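Local atomic coordinates of PTS EIIA type-4 domain-containing protein (Streptococcus agalactiae NEM316, PDB entry 4TKZ), a protein that probably relays phosphoryl groups as a type-4 (mannose-family) EIIA component of a bacterial phosphotransferase system that couples sugar uptake to phosphorylation. Residues A[3-8]-A[50-55]; A[56-61]-A[81-86]; A[96-101]-A[114-119]. All blocks are in the same frame, centred on the assembly; numbering follows the deposited sequence.

Interaction 1: A[3-8]-A[50-55]; sequences KIIIVA and REVIDF
The ammonium of K3 is held twice by a single residue, E51: NZ donates to OE1 of the carboxylate at 2.8 Å, a salt bridge, and to the backbone O of E51 at 2.9 Å. In the open alpha/beta fold, with its parallel sheet, this pair ties the start of strand 3-9 to the C-terminal end of helix 41-52, where a type I turn from V52 to F55 leads toward the next strand. The carbonyl is met in its own plane, on a lone pair (C=O...N angle 124°), and OE1 uses its anti lone pair. The arm reaches this far because CG of K3 stands anti to the backbone N (chi1 -178°) and the chain stays extended beyond it. Beside this polar grip lies a small apolar one. I5 CD1 touches E51 CB and V52 CG1, each at 3.8 Å, while V31 of the adjoining strand touches K3, I5 and E51. On F55, whose ring also meets that of Y29, K3 CD lies over the middle of one face as a CH-pi contact, 3.6 Å from the ring centroid and 10° off its normal.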
# COMPACT_ATOMS: atom_id res chain seq x y z
N LYS A 3 9.02 -11.86 -12.80
CA LYS A 3 8.65 -10.48 -13.09
C LYS A 3 7.56 -9.99 -12.13
O LYS A 3 6.58 -10.70 -11.88
CB LYS A 3 8.20 -10.32 -14.55
CG LYS A 3 7.84 -8.89 -14.90
CD LYS A 3 7.53 -8.71 -16.37
CE LYS A 3 7.03 -7.30 -16.64
NZ LYS A 3 7.10 -6.95 -18.10
N ILE A 4 7.73 -8.78 -11.60
CA ILE A 4 6.77 -8.18 -10.67
C ILE A 4 5.98 -7.09 -11.36
O ILE A 4 6.55 -6.14 -11.89
CB ILE A 4 7.51 -7.59 -9.44
CG1 ILE A 4 8.22 -8.71 -8.68
CG2 ILE A 4 6.54 -6.87 -8.50
CD1 ILE A 4 9.13 -8.20 -7.57
N ILE A 5 4.65 -7.23 -11.37
CA ILE A 5 3.81 -6.24 -12.01
C ILE A 5 2.84 -5.66 -10.99
O ILE A 5 2.08 -6.39 -10.34
CB ILE A 5 3.01 -6.87 -13.17
CG1 ILE A 5 3.96 -7.53 -14.15
CG2 ILE A 5 2.17 -5.81 -13.89
CD1 ILE A 5 3.24 -8.21 -15.35
N ILE A 6 2.87 -4.34 -10.88
CA ILE A 6 1.99 -3.63 -9.96
C ILE A 6 0.85 -2.96 -10.71
O ILE A 6 1.08 -2.08 -11.56
CB ILE A 6 2.77 -2.55 -9.19
CG1 ILE A 6 3.96 -3.16 -8.44
CG2 ILE A 6 1.86 -1.82 -8.20
CD1 ILE A 6 4.88 -2.11 -7.81
N VAL A 7 -0.38 -3.36 -10.40
CA VAL A 7 -1.56 -2.75 -11.01
C VAL A 7 -2.44 -2.16 -9.93
O VAL A 7 -2.88 -2.88 -9.03
CB VAL A 7 -2.39 -3.78 -11.82
CG1 VAL A 7 -3.33 -3.06 -12.76
CG2 VAL A 7 -1.47 -4.71 -12.58
N ALA A 8 -2.71 -0.86 -10.01
CA ALA A 8 -3.52 -0.21 -8.98
C ALA A 8 -4.17 1.07 -9.47
O ALA A 8 -3.76 1.64 -10.48
CB ALA A 8 -2.66 0.05 -7.73
N ARG A 50 0.51 -7.14 -22.62
CA ARG A 50 1.78 -6.70 -23.17
C ARG A 50 2.94 -6.99 -22.21
O ARG A 50 4.03 -7.40 -22.65
CB ARG A 50 1.71 -5.21 -23.51
CG ARG A 50 2.97 -4.65 -24.15
CD ARG A 50 2.75 -3.23 -24.66
NE ARG A 50 4.03 -2.57 -24.93
CZ ARG A 50 4.15 -1.34 -25.42
NH1 ARG A 50 3.06 -0.62 -25.69
NH2 ARG A 50 5.35 -0.82 -25.64
N GLU A 51 2.72 -6.80 -20.91
CA GLU A 51 3.80 -7.00 -19.95
C GLU A 51 4.15 -8.48 -19.74
O GLU A 51 5.26 -8.79 -19.31
CB GLU A 51 3.49 -6.32 -18.61
CG GLU A 51 3.34 -4.81 -18.70
CD GLU A 51 4.64 -4.10 -19.06
OE1 GLU A 51 5.73 -4.67 -18.84
OE2 GLU A 51 4.57 -2.97 -19.59
N VAL A 52 3.23 -9.38 -20.05
CA VAL A 52 3.47 -10.80 -19.77
C VAL A 52 3.90 -11.66 -20.98
O VAL A 52 4.23 -12.83 -20.80
CB VAL A 52 2.25 -11.50 -19.09
CG1 VAL A 52 1.86 -10.76 -17.83
CG2 VAL A 52 1.06 -11.59 -20.04
N ILE A 53 3.91 -11.07 -22.18
CA ILE A 53 4.21 -11.81 -23.41
C ILE A 53 5.38 -12.78 -23.26
O ILE A 53 5.27 -13.97 -23.55
CB ILE A 53 4.58 -10.86 -24.57
CG1 ILE A 53 3.44 -9.88 -24.86
CG2 ILE A 53 4.96 -11.65 -25.83
CD1 ILE A 53 3.81 -8.78 -25.85
N ASP A 54 6.49 -12.26 -22.76
CA ASP A 54 7.75 -13.00 -22.78
C ASP A 54 8.21 -13.45 -21.40
O ASP A 54 9.41 -13.68 -21.18
CB ASP A 54 8.83 -12.14 -23.44
CG ASP A 54 8.50 -11.81 -24.88
OD1 ASP A 54 8.51 -12.73 -25.70
OD2 ASP A 54 8.20 -10.63 -25.18
N PHE A 55 7.28 -13.59 -20.47
CA PHE A 55 7.62 -14.04 -19.12
C PHE A 55 6.80 -15.27 -18.70
O PHE A 55 5.64 -15.41 -19.08
CB PHE A 55 7.51 -12.88 -18.12
CG PHE A 55 8.49 -11.77 -18.38
CD1 PHE A 55 8.20 -10.76 -19.28
CD2 PHE A 55 9.72 -11.76 -17.73
CE1 PHE A 55 9.10 -9.75 -19.54
CE2 PHE A 55 10.63 -10.74 -17.97
CZ PHE A 55 10.32 -9.74 -18.88

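Interaction 2: A[56-61]-A[81-86]; sequences KEILVL and TDKKIK
K84 and I58 open a ladder of four backbone hydrogen bonds that joins strands 57-61 and 84-86 in parallel, their axes 4.8 Å apart at an angle of 16°. K84 N donates to K56 O at 2.6 Å and I58 N to K84 O at 2.8 Å; K86 N then gives to I58 O, and V60 N to K86 O. I85 CA adds a C-H...O contact to I58 O at 3.4 Å. This is the pairing of a beta-alpha-beta crossover, with helix 68-76 linking the two strands.

Side chains sort by face. I58 and I85 run side by side, CD1 against CG1 at 3.9 Å, and I85 CG2 meets V60 CG2 on the same flank; I5 and V7 of strand 3-9 continue this layer. On the face of E57 and K84, the two side chains start out together, E57 OE1 lying 3.3 Å from K84 CB. L59 CD1 comes to K86 CB at 3.8 Å.

The second shell settles the polar ends. E57 OE1 accepts from V109 N, ahead of helix 110-122, and K86 NZ bonds S128 OG of the second subunit, with a long, weak ion pair to D110. K83 NZ donates to the carbonyls of V52, I53 and F55 in the preceding turn. The oxygens gathered round K83 probably stabilise its positive charge. E57 and K84 form no ion pair: E57 OE2 and K84 NZ stand 6.7 Å apart, so backbone bonding and apolar contact, rather than charge pairing, join the strands.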
# COMPACT_ATOMS: atom_id res chain seq x y z
N LYS A 56 7.43 -16.16 -17.94
CA LYS A 56 6.82 -17.43 -17.58
C LYS A 56 6.39 -17.44 -16.11
O LYS A 56 5.40 -18.09 -15.75
CB LYS A 56 7.81 -18.56 -17.87
CG LYS A 56 7.42 -19.94 -17.37
CD LYS A 56 8.55 -20.93 -17.66
CE LYS A 56 8.29 -22.30 -17.06
NZ LYS A 56 9.47 -23.21 -17.23
N GLU A 57 7.14 -16.72 -15.28
CA GLU A 57 6.89 -16.63 -13.85
C GLU A 57 6.60 -15.18 -13.50
O GLU A 57 7.49 -14.33 -13.59
CB GLU A 57 8.12 -17.12 -13.08
CG GLU A 57 8.59 -18.51 -13.47
CD GLU A 57 7.72 -19.62 -12.90
OE1 GLU A 57 6.86 -19.33 -12.04
OE2 GLU A 57 7.89 -20.78 -13.32
N ILE A 58 5.36 -14.89 -13.10
CA ILE A 58 4.90 -13.51 -12.95
C ILE A 58 4.11 -13.30 -11.66
O ILE A 58 3.15 -14.03 -11.37
CB ILE A 58 4.02 -13.08 -14.15
CG1 ILE A 58 4.84 -13.12 -15.44
CG2 ILE A 58 3.45 -11.69 -13.95
CD1 ILE A 58 4.09 -13.70 -16.62
N LEU A 59 4.52 -12.31 -10.88
CA LEU A 59 3.77 -11.97 -9.69
C LEU A 59 3.09 -10.63 -9.91
O LEU A 59 3.76 -9.62 -10.14
CB LEU A 59 4.70 -11.93 -8.46
CG LEU A 59 4.04 -11.52 -7.14
CD1 LEU A 59 2.91 -12.46 -6.75
CD2 LEU A 59 5.08 -11.44 -6.04
N VAL A 60 1.77 -10.63 -9.82
CA VAL A 60 1.00 -9.40 -10.00
C VAL A 60 0.47 -8.89 -8.67
O VAL A 60 -0.33 -9.56 -7.98
CB VAL A 60 -0.18 -9.59 -10.95
CG1 VAL A 60 -0.88 -8.24 -11.15
CG2 VAL A 60 0.28 -10.16 -12.29
N LEU A 61 0.92 -7.70 -8.29
CA LEU A 61 0.51 -7.13 -7.02
C LEU A 61 -0.54 -6.06 -7.26
O LEU A 61 -0.27 -5.06 -7.93
CB LEU A 61 1.73 -6.55 -6.30
CG LEU A 61 2.88 -7.56 -6.22
CD1 LEU A 61 4.09 -6.92 -5.52
CD2 LEU A 61 2.42 -8.81 -5.48
N THR A 81 -1.51 -21.35 -20.71
CA THR A 81 -1.23 -22.73 -20.29
C THR A 81 0.08 -22.88 -19.53
O THR A 81 0.13 -23.56 -18.50
CB THR A 81 -1.18 -23.65 -21.53
OG1 THR A 81 -2.46 -23.64 -22.17
CG2 THR A 81 -0.83 -25.07 -21.13
N ASP A 82 1.14 -22.26 -20.03
CA ASP A 82 2.46 -22.50 -19.46
C ASP A 82 3.05 -21.33 -18.68
O ASP A 82 4.18 -21.42 -18.21
CB ASP A 82 3.43 -22.97 -20.55
CG ASP A 82 3.14 -24.39 -21.00
OD1 ASP A 82 3.00 -25.28 -20.13
OD2 ASP A 82 3.03 -24.61 -22.23
N LYS A 83 2.29 -20.25 -18.54
CA LYS A 83 2.72 -19.17 -17.67
C LYS A 83 2.25 -19.43 -16.25
O LYS A 83 1.15 -19.96 -16.05
CB LYS A 83 2.17 -17.82 -18.14
CG LYS A 83 2.70 -17.36 -19.49
CD LYS A 83 2.27 -15.92 -19.74
CE LYS A 83 2.70 -15.46 -21.11
NZ LYS A 83 4.16 -15.63 -21.33
N LYS A 84 3.08 -19.07 -15.28
CA LYS A 84 2.66 -19.10 -13.89
C LYS A 84 2.43 -17.66 -13.44
O LYS A 84 3.38 -16.89 -13.29
CB LYS A 84 3.72 -19.79 -13.03
CG LYS A 84 3.81 -21.29 -13.27
CD LYS A 84 2.56 -22.00 -12.77
CE LYS A 84 2.41 -23.39 -13.38
NZ LYS A 84 1.87 -23.33 -14.78
N ILE A 85 1.17 -17.29 -13.27
CA ILE A 85 0.82 -15.92 -12.88
C ILE A 85 0.09 -15.93 -11.55
O ILE A 85 -1.02 -16.46 -11.45
CB ILE A 85 -0.04 -15.23 -13.95
CG1 ILE A 85 0.69 -15.21 -15.30
CG2 ILE A 85 -0.40 -13.82 -13.51
CD1 ILE A 85 -0.19 -14.82 -16.49
N LYS A 86 0.72 -15.37 -10.52
CA LYS A 86 0.08 -15.22 -9.23
C LYS A 86 -0.47 -13.80 -9.09
O LYS A 86 0.20 -12.83 -9.46
CB LYS A 86 1.09 -15.51 -8.10
CG LYS A 86 1.45 -16.98 -7.96
CD LYS A 86 0.25 -17.78 -7.43
CE LYS A 86 0.68 -19.15 -6.92
NZ LYS A 86 -0.46 -20.12 -6.82

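Interaction 3: A[96-101]-A[114-119]; sequences LMEAVL and DKVITS
A99 and V116 form the close-fitting part of the contact between helices 93-102 and 110-122, which run roughly antiparallel on the side of the sheet that carries I4 and L59. The two segment axes approach to 8.6 Å with 150° between their directions. V116 CG2, anti to its own carbonyl carbon, reaches the backbone of the facing helix: it lies 3.8 Å from A99 CA and 4.0 Å from A99 CB. M95, one turn earlier on the A99 helix, also touches V116, and I4 of the first strand touches A99, so this apolar part continues into the core beneath the helices.

The other part is more polar and more open. E98 comes across with CG anti to the backbone N (chi1 -166°), which brings CG to 3.9 Å from V116 CA and 3.7 Å from K115 O. A bend at chi2 (66°) then sets CD beside K115 CG, at 4.1 Å. K115 sets out toward the opposing helix, then turns off along F106 and S102. The modelled position of S119 OG against E98 OE1 is too close to be trusted, and no bond can be built on it. E98 OE2 is hydrogen-bonded to S102 OG, one turn on in its own helix. A glycerol, probably from the crystallisation liquor, lies about 3 Å from the E98 side chain.

The charges of this open side stay apart, with E98 OE2 and K115 NZ separated by 6.5 Å. At that separation the opposite charges form no salt bridge, and any attraction between them is probably weak; the contact therefore rests mainly on V116 against A99 and on E98 CG against the backbone of K115 and V116.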
# COMPACT_ATOMS: atom_id res chain seq x y z
N LEU A 96 5.70 -5.63 -1.48
CA LEU A 96 6.61 -5.29 -2.58
C LEU A 96 8.07 -5.57 -2.23
O LEU A 96 8.81 -6.15 -3.03
CB LEU A 96 6.45 -3.82 -2.97
CG LEU A 96 7.31 -3.34 -4.14
CD1 LEU A 96 7.17 -4.25 -5.38
CD2 LEU A 96 6.92 -1.91 -4.48
N MET A 97 8.49 -5.14 -1.05
CA MET A 97 9.88 -5.34 -0.67
C MET A 97 10.22 -6.83 -0.59
O MET A 97 11.28 -7.26 -1.03
CB MET A 97 10.20 -4.62 0.65
CG MET A 97 10.14 -3.09 0.58
SD MET A 97 11.13 -2.34 -0.74
CE MET A 97 12.76 -2.97 -0.32
N GLU A 98 9.30 -7.62 -0.05
CA GLU A 98 9.55 -9.06 0.08
C GLU A 98 9.70 -9.72 -1.28
O GLU A 98 10.60 -10.54 -1.48
CB GLU A 98 8.42 -9.75 0.85
CG GLU A 98 8.80 -11.17 1.30
CD GLU A 98 9.94 -11.15 2.33
OE1 GLU A 98 9.66 -10.86 3.50
OE2 GLU A 98 11.10 -11.42 1.96
N ALA A 99 8.83 -9.37 -2.21
CA ALA A 99 8.89 -9.96 -3.54
C ALA A 99 10.24 -9.63 -4.19
O ALA A 99 10.91 -10.51 -4.75
CB ALA A 99 7.73 -9.48 -4.41
N VAL A 100 10.64 -8.37 -4.09
CA VAL A 100 11.88 -7.91 -4.68
C VAL A 100 13.09 -8.57 -4.02
O VAL A 100 13.98 -9.09 -4.70
CB VAL A 100 12.01 -6.38 -4.57
CG1 VAL A 100 13.44 -5.92 -4.88
CG2 VAL A 100 10.99 -5.69 -5.48
N LEU A 101 13.13 -8.56 -2.70
CA LEU A 101 14.30 -9.07 -2.00
C LEU A 101 14.41 -10.60 -1.95
O LEU A 101 15.48 -11.14 -1.72
CB LEU A 101 14.38 -8.47 -0.59
CG LEU A 101 14.63 -6.96 -0.54
CD1 LEU A 101 14.42 -6.44 0.87
CD2 LEU A 101 16.04 -6.63 -1.04
N ASP A 114 4.05 -17.45 -0.78
CA ASP A 114 3.74 -17.72 0.62
C ASP A 114 4.55 -16.82 1.57
O ASP A 114 4.05 -16.36 2.59
CB ASP A 114 3.96 -19.20 0.93
CG ASP A 114 3.00 -20.09 0.17
OD1 ASP A 114 1.85 -19.66 -0.06
OD2 ASP A 114 3.39 -21.21 -0.22
N LYS A 115 5.80 -16.57 1.20
CA LYS A 115 6.66 -15.67 1.97
C LYS A 115 6.18 -14.23 1.82
O LYS A 115 6.22 -13.44 2.76
CB LYS A 115 8.09 -15.80 1.47
CG LYS A 115 9.12 -15.12 2.31
CD LYS A 115 10.48 -15.75 2.05
CE LYS A 115 10.37 -17.27 2.04
NZ LYS A 115 11.64 -17.93 1.64
N VAL A 116 5.71 -13.88 0.62
CA VAL A 116 5.26 -12.53 0.34
C VAL A 116 3.99 -12.21 1.13
O VAL A 116 3.86 -11.12 1.70
CB VAL A 116 5.03 -12.34 -1.18
CG1 VAL A 116 4.26 -11.07 -1.46
CG2 VAL A 116 6.37 -12.33 -1.92
N ILE A 117 3.08 -13.16 1.17
CA ILE A 117 1.83 -13.03 1.92
C ILE A 117 2.10 -12.87 3.41
O ILE A 117 1.53 -12.00 4.08
CB ILE A 117 0.96 -14.29 1.74
CG1 ILE A 117 0.46 -14.41 0.30
CG2 ILE A 117 -0.21 -14.27 2.72
CD1 ILE A 117 -0.37 -13.24 -0.14
N THR A 118 2.97 -13.73 3.91
CA THR A 118 3.34 -13.71 5.32
C THR A 118 3.88 -12.34 5.70
O THR A 118 3.43 -11.74 6.69
CB THR A 118 4.40 -14.78 5.62
OG1 THR A 118 3.83 -16.08 5.42
CG2 THR A 118 4.92 -14.65 7.06
N SER A 119 4.83 -11.83 4.92
CA SER A 119 5.44 -10.54 5.21
C SER A 119 4.42 -9.41 5.12
O SER A 119 4.49 -8.46 5.90
CB SER A 119 6.63 -10.28 4.28
OG SER A 119 7.74 -11.09 4.62

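Overall arrangement
The three contacts follow one another along the chain and meet through the sheet. Interactions 1 and 2 have centres about 8 Å apart and share neighbouring strands, I5 O lying 2.7 Å from L61 N in a probable hydrogen bond. Interaction 3 is farther off, its centre about 17 Å from that of interaction 1 and 15 Å from that of interaction 2, yet A99 CB touches both sets: I4 CD1 and L59 CD2 each come within 3.7 Å of it. In relatives the phosphorylated histidine lies at the C-terminal end of the first strand; if that holds here, the K3 end of interaction 1 is at the opposite end of that strand from the active site.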